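PDB 1O5Z: folylpolyglutamate synthase/dihydrofolate synthase from Thermotoga maritima, which probably catalyses the ATP-dependent addition of L-glutamate to dihydropteroate, giving dihydrofolate, and to the gamma-linked glutamate tails of tetrahydrofolates. Local coordinates for residues L347-L352 with V371-V376; K355-I360 with N385-M390. One frame throughout, in Å; residues are numbered along the deposited sequence.

Contact 1. Residues L347-L352 with V371-V376; sequences LVIGIL and VIVTRV. With SO4 (sulfate ion), chain E.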
ATOM      1  N   LEU A 347      -7.874  20.442 -10.647  1.00 43.24           N
ATOM      2  CA  LEU A 347      -6.774  19.511 -10.713  1.00 43.36           C
ATOM      3  C   LEU A 347      -5.567  20.266 -10.272  1.00 43.72           C
ATOM      4  O   LEU A 347      -5.279  21.325 -10.828  1.00 43.18           O
ATOM      5  CB  LEU A 347      -6.498  19.097 -12.149  1.00 43.20           C
ATOM      6  CG  LEU A 347      -5.319  18.162 -12.415  1.00 42.09           C
ATOM      7  CD1 LEU A 347      -5.410  16.847 -11.630  1.00 41.05           C
ATOM      8  CD2 LEU A 347      -5.362  17.878 -13.886  1.00 44.57           C
ATOM      9  N   VAL A 348      -4.856  19.691  -9.307  1.00 44.39           N
ATOM     10  CA  VAL A 348      -3.520  20.117  -8.971  1.00 44.49           C
ATOM     11  C   VAL A 348      -2.620  18.944  -9.345  1.00 44.71           C
ATOM     12  O   VAL A 348      -2.725  17.865  -8.757  1.00 44.19           O
ATOM     13  CB  VAL A 348      -3.415  20.518  -7.493  1.00 45.33           C
ATOM     14  CG1 VAL A 348      -1.976  20.941  -7.124  1.00 45.52           C
ATOM     15  CG2 VAL A 348      -4.445  21.643  -7.185  1.00 43.57           C
ATOM     16  N   ILE A 349      -1.763  19.174 -10.357  1.00 44.09           N
ATOM     17  CA  ILE A 349      -0.911  18.137 -10.928  1.00 43.99           C
ATOM     18  C   ILE A 349       0.609  18.491 -10.953  1.00 43.62           C
ATOM     19  O   ILE A 349       1.016  19.587 -11.302  1.00 43.79           O
ATOM     20  CB  ILE A 349      -1.487  17.667 -12.298  1.00 44.13           C
ATOM     21  CG1 ILE A 349      -0.833  16.354 -12.766  1.00 43.89           C
ATOM     22  CG2 ILE A 349      -1.429  18.771 -13.365  1.00 44.79           C
ATOM     23  CD1 ILE A 349      -1.699  15.589 -13.694  1.00 44.30           C
ATOM     24  N   GLY A 350       1.420  17.562 -10.455  1.00 43.12           N
ATOM     25  CA  GLY A 350       2.870  17.675 -10.539  1.00 43.29           C
ATOM     26  C   GLY A 350       3.374  16.312 -10.946  1.00 42.91           C
ATOM     27  O   GLY A 350       2.997  15.316 -10.357  1.00 42.75           O
ATOM     28  N   ILE A 351       4.180  16.253 -11.977  1.00 42.92           N
ATOM     29  CA  ILE A 351       4.712  14.999 -12.422  1.00 43.54           C
ATOM     30  C   ILE A 351       6.191  15.182 -12.586  1.00 43.91           C
ATOM     31  O   ILE A 351       6.612  16.208 -13.094  1.00 44.35           O
ATOM     32  CB  ILE A 351       4.111  14.570 -13.794  1.00 43.55           C
ATOM     33  CG1 ILE A 351       2.601  14.754 -13.837  1.00 43.02           C
ATOM     34  CG2 ILE A 351       4.472  13.098 -14.124  1.00 43.16           C
ATOM     35  CD1 ILE A 351       2.053  14.597 -15.188  1.00 43.57           C
ATOM     36  N   LEU A 352       6.961  14.180 -12.175  1.00 44.08           N
ATOM     37  CA  LEU A 352       8.386  14.150 -12.462  1.00 44.95           C
ATOM     38  C   LEU A 352       8.631  13.834 -13.940  1.00 45.01           C
ATOM     39  O   LEU A 352       7.760  13.307 -14.659  1.00 44.15           O
ATOM     40  CB  LEU A 352       9.102  13.150 -11.549  1.00 45.15           C
ATOM     41  CG  LEU A 352       8.862  13.364 -10.050  1.00 46.43           C
ATOM     42  CD1 LEU A 352       9.399  12.217  -9.220  1.00 46.57           C
ATOM     43  CD2 LEU A 352       9.479  14.658  -9.620  1.00 47.85           C
ATOM     44  N   VAL A 371      -7.216  23.742 -14.035  1.00 45.26           N
ATOM     45  CA  VAL A 371      -6.012  22.956 -14.019  1.00 44.68           C
ATOM     46  C   VAL A 371      -4.866  23.838 -13.547  1.00 44.99           C
ATOM     47  O   VAL A 371      -4.620  24.934 -14.061  1.00 45.32           O
ATOM     48  CB  VAL A 371      -5.709  22.290 -15.383  1.00 45.35           C
ATOM     49  CG1 VAL A 371      -4.406  21.467 -15.331  1.00 44.82           C
ATOM     50  CG2 VAL A 371      -6.880  21.403 -15.825  1.00 45.46           C
ATOM     51  N   ILE A 372      -4.212  23.338 -12.511  1.00 44.67           N
ATOM     52  CA  ILE A 372      -3.090  23.965 -11.882  1.00 44.73           C
ATOM     53  C   ILE A 372      -1.943  22.953 -11.897  1.00 44.08           C
ATOM     54  O   ILE A 372      -2.057  21.892 -11.343  1.00 42.82           O
ATOM     55  CB  ILE A 372      -3.415  24.310 -10.432  1.00 44.81           C
ATOM     56  CG1 ILE A 372      -4.652  25.203 -10.351  1.00 45.07           C
ATOM     57  CG2 ILE A 372      -2.196  24.944  -9.770  1.00 43.25           C
ATOM     58  CD1 ILE A 372      -5.147  25.371  -8.932  1.00 45.72           C
ATOM     59  N   VAL A 373      -0.847  23.314 -12.556  1.00 43.89           N
ATOM     60  CA  VAL A 373       0.355  22.535 -12.576  1.00 43.33           C
ATOM     61  C   VAL A 373       1.185  23.105 -11.437  1.00 43.78           C
ATOM     62  O   VAL A 373       1.277  24.322 -11.256  1.00 43.35           O
ATOM     63  CB  VAL A 373       1.130  22.713 -13.908  1.00 43.30           C
ATOM     64  CG1 VAL A 373       2.364  21.832 -13.935  1.00 43.72           C
ATOM     65  CG2 VAL A 373       0.215  22.398 -15.114  1.00 41.93           C
ATOM     66  N   THR A 374       1.817  22.216 -10.698  1.00 43.96           N
ATOM     67  CA  THR A 374       2.606  22.603  -9.534  1.00 44.85           C
ATOM     68  C   THR A 374       3.909  21.855  -9.545  1.00 45.51           C
ATOM     69  O   THR A 374       4.073  20.936 -10.343  1.00 45.50           O
ATOM     70  CB  THR A 374       1.795  22.315  -8.269  1.00 43.95           C
ATOM     71  OG1 THR A 374       2.412  22.981  -7.190  1.00 46.93           O
ATOM     72  CG2 THR A 374       1.776  20.843  -7.889  1.00 43.13           C
ATOM     73  N   ARG A 375       4.860  22.259  -8.724  1.00 46.61           N
ATOM     74  CA  ARG A 375       6.134  21.510  -8.650  1.00 47.95           C
ATOM     75  C   ARG A 375       6.105  20.374  -7.641  1.00 48.93           C
ATOM     76  O   ARG A 375       5.869  20.616  -6.486  1.00 50.18           O
ATOM     77  CB  ARG A 375       7.277  22.404  -8.219  1.00 47.94           C
ATOM     78  CG  ARG A 375       7.577  23.472  -9.125  1.00 48.27           C
ATOM     79  CD  ARG A 375       8.785  24.175  -8.710  1.00 50.57           C
ATOM     80  NE  ARG A 375       9.950  23.330  -8.898  1.00 51.94           N
ATOM     81  CZ  ARG A 375      10.755  23.396  -9.946  1.00 49.08           C
ATOM     82  NH1 ARG A 375      10.520  24.265 -10.920  1.00 49.81           N
ATOM     83  NH2 ARG A 375      11.790  22.575 -10.025  1.00 47.27           N
ATOM     84  N   VAL A 376       6.411  19.148  -8.060  1.00 49.58           N
ATOM     85  CA  VAL A 376       6.682  18.078  -7.110  1.00 49.22           C
ATOM     86  C   VAL A 376       7.781  18.493  -6.118  1.00 51.25           C
ATOM     87  O   VAL A 376       8.873  18.930  -6.506  1.00 50.22           O
ATOM     88  CB  VAL A 376       7.088  16.793  -7.798  1.00 49.20           C
ATOM     89  CG1 VAL A 376       7.357  15.714  -6.764  1.00 48.66           C
ATOM     90  CG2 VAL A 376       6.001  16.332  -8.779  1.00 48.54           C
TER
HETATM   91  S   SO4 E 504      13.243  23.103 -13.576  1.00 61.04           S
HETATM   92  O1  SO4 E 504      12.003  22.369 -13.294  1.00 62.53           O
HETATM   93  O2  SO4 E 504      12.851  24.519 -13.509  1.00 59.16           O
HETATM   94  O3  SO4 E 504      13.611  22.849 -14.975  1.00 60.49           O
HETATM   95  O4  SO4 E 504      14.278  22.603 -12.642  1.00 56.56           O
HETATM   96  O   HOH W   1       5.875  19.083 -11.259  1.00 48.23           O
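Just past the pair Gly350 and Thr374, where direct backbone pairing has ended, a water stands between the two chains. It donates to Thr374 O at 2.7 Å, accepts from the N-H of Val376, and reaches Ile351 O only weakly. Val376 closes in beside it: CG2, anti to the carbonyl carbon and beside the backbone N, is the branch laid against the glycine backbone, 3.4 Å from Gly350 C. Farther along, Leu352 crosses Val376 at about a right angle, its CD2 3.7 Å from Val376 CB.

Before the water, the axes of 347-349 and 371-373 run parallel, 17° apart in direction and 4.8 Å at their closest. Ile372 straddles Val348: its N donates to Leu347 O (2.8 Å) and its O accepts from Ile349 N (2.9 Å). Thr374 N then bonds to Ile349 O at 2.8 Å.

Side chains follow the two faces of the sheet. Leu347 and Val371 lie side by side, as do Val348 and Ile372 on the other face, where Ala407 of helix 404-409 packs against the latter two. Val373 shares the Leu347 face and meets helix 384-394. Thr374 turns its methyl to Val348, CG2 to CG1 at 3.8 Å, while its hydroxyl bonds to Ile401 O. The Arg375 guanidinium makes weak bonds from NH1 and NH2 to a sulfate, probably from the crystallisation liquor, which Met384 N and Asn385 ND2 also bind. Neighbouring parallel strands joined through the short helix 357-361 make a beta-alpha-beta unit, the building block of the Rossmann-like C-terminal domain of Mur ligases and their folylpolyglutamate synthase relatives.

Contact 2. Residues K355-I360 with N385-M390; sequences KNREDI and NSLVDM. With SO4 (sulfate ion), chain E.
Arg357 and Leu387 bring their CA atoms within 7.0 Å of each other, and Glu358 and Met390 come closer still, CA to CA at 6.5 Å. Arg357 opens the short helix 357-361, whose N-cap is Asn356, with OD1 accepting from Asp359 N; residues 385-390 belong to helix 384-394.

Arg357 carries the contact. Its chain, extended from CG to NE, crosses both Leu387 and Met390 at about a right angle. Leu387 CB sits over the centre of one guanidinium face, 3.6 Å from CZ, and its CD1 touches the arginine CD. Met390 packs against the aliphatic part: SD is 3.5 Å from Arg357 CB, and the bend at chi3 (-87°) lays CE 3.4 Å from Arg357 CD. That sulfur also touches Glu358 CB. Ser386 OG lies at the guanidinium edge, in its plane, and a water bonded to it at 2.7 Å also accepts weakly from Arg357 NH1.

Beyond the two segments, NH1 bonds to Asp383 O and NH2 to the carbonyls of Lys382 and Ile351. Backbone oxygens therefore grip the ends of this buried cation while hydrocarbon lies over a face, and they would be expected to help stabilise its positive charge.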
ATOM      1  N   LYS A 355       8.584  10.276 -15.759  1.00 47.66           N
ATOM      2  CA  LYS A 355       7.322   9.634 -16.003  1.00 48.36           C
ATOM      3  C   LYS A 355       6.793  10.046 -17.363  1.00 48.38           C
ATOM      4  O   LYS A 355       7.333  10.964 -17.989  1.00 48.58           O
ATOM      5  CB  LYS A 355       6.366   9.980 -14.854  1.00 49.04           C
ATOM      6  CG  LYS A 355       6.510   8.946 -13.734  1.00 50.19           C
ATOM      7  CD  LYS A 355       6.608   9.544 -12.362  1.00 52.30           C
ATOM      8  CE  LYS A 355       6.979   8.481 -11.344  1.00 51.44           C
ATOM      9  NZ  LYS A 355       8.417   8.149 -11.392  1.00 53.12           N
ATOM     10  N   ASN A 356       5.770   9.347 -17.851  1.00 48.00           N
ATOM     11  CA  ASN A 356       5.206   9.706 -19.144  1.00 47.75           C
ATOM     12  C   ASN A 356       4.201  10.856 -19.036  1.00 47.25           C
ATOM     13  O   ASN A 356       2.978  10.669 -19.118  1.00 47.19           O
ATOM     14  CB  ASN A 356       4.617   8.503 -19.839  1.00 47.90           C
ATOM     15  CG  ASN A 356       4.604   8.679 -21.301  1.00 48.65           C
ATOM     16  OD1 ASN A 356       3.976   9.606 -21.805  1.00 50.50           O
ATOM     17  ND2 ASN A 356       5.344   7.840 -22.006  1.00 48.40           N
ATOM     18  N   ARG A 357       4.758  12.055 -18.864  1.00 46.18           N
ATOM     19  CA  ARG A 357       3.984  13.236 -18.574  1.00 45.68           C
ATOM     20  C   ARG A 357       2.822  13.410 -19.495  1.00 45.54           C
ATOM     21  O   ARG A 357       1.712  13.664 -19.046  1.00 45.86           O
ATOM     22  CB  ARG A 357       4.847  14.477 -18.672  1.00 45.28           C
ATOM     23  CG  ARG A 357       5.637  14.719 -17.455  1.00 45.76           C
ATOM     24  CD  ARG A 357       6.546  15.859 -17.597  1.00 47.36           C
ATOM     25  NE  ARG A 357       7.152  16.232 -16.334  1.00 48.58           N
ATOM     26  CZ  ARG A 357       8.132  17.125 -16.244  1.00 49.41           C
ATOM     27  NH1 ARG A 357       8.590  17.713 -17.356  1.00 49.62           N
ATOM     28  NH2 ARG A 357       8.663  17.430 -15.063  1.00 46.87           N
ATOM     29  N   GLU A 358       3.100  13.304 -20.786  1.00 45.35           N
ATOM     30  CA  GLU A 358       2.134  13.610 -21.828  1.00 45.52           C
ATOM     31  C   GLU A 358       0.996  12.591 -21.831  1.00 45.15           C
ATOM     32  O   GLU A 358      -0.169  12.956 -21.880  1.00 44.77           O
ATOM     33  CB  GLU A 358       2.863  13.591 -23.162  1.00 45.88           C
ATOM     34  CG  GLU A 358       2.047  13.799 -24.428  1.00 46.87           C
ATOM     35  CD  GLU A 358       2.838  13.348 -25.636  1.00 46.11           C
ATOM     36  OE1 GLU A 358       2.411  12.409 -26.328  1.00 50.51           O
ATOM     37  OE2 GLU A 358       3.934  13.887 -25.837  1.00 45.79           O
ATOM     38  N   ASP A 359       1.335  11.314 -21.766  1.00 44.73           N
ATOM     39  CA  ASP A 359       0.317  10.296 -21.780  1.00 45.03           C
ATOM     40  C   ASP A 359      -0.470  10.347 -20.460  1.00 44.36           C
ATOM     41  O   ASP A 359      -1.623   9.977 -20.432  1.00 44.23           O
ATOM     42  CB  ASP A 359       0.914   8.896 -22.068  1.00 45.71           C
ATOM     43  CG  ASP A 359       1.463   8.744 -23.511  1.00 48.18           C
ATOM     44  OD1 ASP A 359       1.845   9.751 -24.162  1.00 53.59           O
ATOM     45  OD2 ASP A 359       1.571   7.634 -24.099  1.00 53.91           O
ATOM     46  N   ILE A 360       0.116  10.838 -19.377  1.00 44.15           N
ATOM     47  CA  ILE A 360      -0.681  11.060 -18.145  1.00 44.08           C
ATOM     48  C   ILE A 360      -1.663  12.223 -18.287  1.00 43.39           C
ATOM     49  O   ILE A 360      -2.842  12.083 -17.959  1.00 42.57           O
ATOM     50  CB  ILE A 360       0.224  11.312 -16.887  1.00 44.39           C
ATOM     51  CG1 ILE A 360       1.019  10.063 -16.502  1.00 43.49           C
ATOM     52  CG2 ILE A 360      -0.609  11.809 -15.685  1.00 44.37           C
ATOM     53  CD1 ILE A 360       2.218  10.383 -15.603  1.00 44.54           C
ATOM     54  N   ASN A 385       9.337  23.458 -16.705  1.00 47.60           N
ATOM     55  CA  ASN A 385       9.093  24.240 -17.891  1.00 48.01           C
ATOM     56  C   ASN A 385       8.323  23.460 -18.967  1.00 47.14           C
ATOM     57  O   ASN A 385       7.311  23.934 -19.489  1.00 46.44           O
ATOM     58  CB  ASN A 385      10.436  24.741 -18.457  1.00 48.55           C
ATOM     59  CG  ASN A 385      11.609  24.594 -17.449  1.00 50.20           C
ATOM     60  OD1 ASN A 385      12.718  24.180 -17.836  1.00 53.14           O
ATOM     61  ND2 ASN A 385      11.361  24.916 -16.162  1.00 47.82           N
ATOM     62  N   SER A 386       8.808  22.267 -19.297  1.00 46.82           N
ATOM     63  CA  SER A 386       8.203  21.482 -20.372  1.00 47.04           C
ATOM     64  C   SER A 386       6.941  20.791 -19.879  1.00 46.23           C
ATOM     65  O   SER A 386       6.052  20.546 -20.678  1.00 46.71           O
ATOM     66  CB  SER A 386       9.196  20.490 -21.017  1.00 47.03           C
ATOM     67  OG  SER A 386       9.754  19.631 -20.042  1.00 49.58           O
ATOM     68  N   LEU A 387       6.855  20.514 -18.581  1.00 45.19           N
ATOM     69  CA  LEU A 387       5.615  20.018 -17.986  1.00 45.16           C
ATOM     70  C   LEU A 387       4.458  20.955 -18.239  1.00 44.97           C
ATOM     71  O   LEU A 387       3.372  20.534 -18.659  1.00 45.48           O
ATOM     72  CB  LEU A 387       5.749  19.836 -16.466  1.00 44.81           C
ATOM     73  CG  LEU A 387       4.474  19.386 -15.714  1.00 45.81           C
ATOM     74  CD1 LEU A 387       3.842  18.104 -16.310  1.00 46.23           C
ATOM     75  CD2 LEU A 387       4.696  19.186 -14.205  1.00 45.84           C
ATOM     76  N   VAL A 388       4.684  22.219 -17.924  1.00 44.75           N
ATOM     77  CA  VAL A 388       3.695  23.269 -18.104  1.00 44.47           C
ATOM     78  C   VAL A 388       3.318  23.429 -19.586  1.00 44.48           C
ATOM     79  O   VAL A 388       2.156  23.621 -19.919  1.00 43.52           O
ATOM     80  CB  VAL A 388       4.249  24.638 -17.547  1.00 44.30           C
ATOM     81  CG1 VAL A 388       3.362  25.792 -17.939  1.00 44.08           C
ATOM     82  CG2 VAL A 388       4.368  24.603 -16.072  1.00 44.08           C
ATOM     83  N   ASP A 389       4.320  23.403 -20.456  1.00 45.34           N
ATOM     84  CA  ASP A 389       4.094  23.529 -21.890  1.00 46.47           C
ATOM     85  C   ASP A 389       3.208  22.416 -22.421  1.00 47.37           C
ATOM     86  O   ASP A 389       2.291  22.645 -23.220  1.00 47.83           O
ATOM     87  CB  ASP A 389       5.418  23.454 -22.645  1.00 46.80           C
ATOM     88  CG  ASP A 389       6.232  24.738 -22.565  1.00 47.35           C
ATOM     89  OD1 ASP A 389       5.751  25.749 -22.022  1.00 46.88           O
ATOM     90  OD2 ASP A 389       7.383  24.813 -23.030  1.00 47.22           O
ATOM     91  N   MET A 390       3.529  21.201 -21.999  1.00 48.18           N
ATOM     92  CA  MET A 390       2.728  20.033 -22.309  1.00 49.74           C
ATOM     93  C   MET A 390       1.300  20.186 -21.859  1.00 48.21           C
ATOM     94  O   MET A 390       0.403  19.939 -22.622  1.00 47.67           O
ATOM     95  CB  MET A 390       3.297  18.821 -21.614  1.00 49.61           C
ATOM     96  CG  MET A 390       4.083  17.911 -22.517  1.00 53.16           C
ATOM     97  SD  MET A 390       4.477  16.437 -21.535  1.00 57.27           S
ATOM     98  CE  MET A 390       6.013  16.989 -20.742  1.00 58.34           C
TER
HETATM   99  S   SO4 E 504      13.243  23.103 -13.576  1.00 61.04           S
HETATM  100  O1  SO4 E 504      12.003  22.369 -13.294  1.00 62.53           O
HETATM  101  O2  SO4 E 504      12.851  24.519 -13.509  1.00 59.16           O
HETATM  102  O3  SO4 E 504      13.611  22.849 -14.975  1.00 60.49           O
HETATM  103  O4  SO4 E 504      14.278  22.603 -12.642  1.00 56.56           O
HETATM  104  O   HOH W   2       9.203  16.999 -20.066  1.00 49.89           O

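From the N terminus the segments come in alternating order: 347-352, 355-360, 371-376, 385-390. Contact 1 closes the loop from strand 345-349 through helix 357-361 to strand 370-373; contact 2 starts within that loop and ends beyond it, bringing helix 357-361 to helix 384-394, so the two loops cross. Their centres lie 10 Å apart and they touch directly: Leu387 CD2 packs on Val373 CG1 at 3.5 Å and on Ile351 O at 3.7 Å. Together they tie two adjacent strands of the six-stranded sheet to two helices, and a sulfate, probably from the crystallisation liquor, lies between Asn385 and, more weakly bound, Arg375.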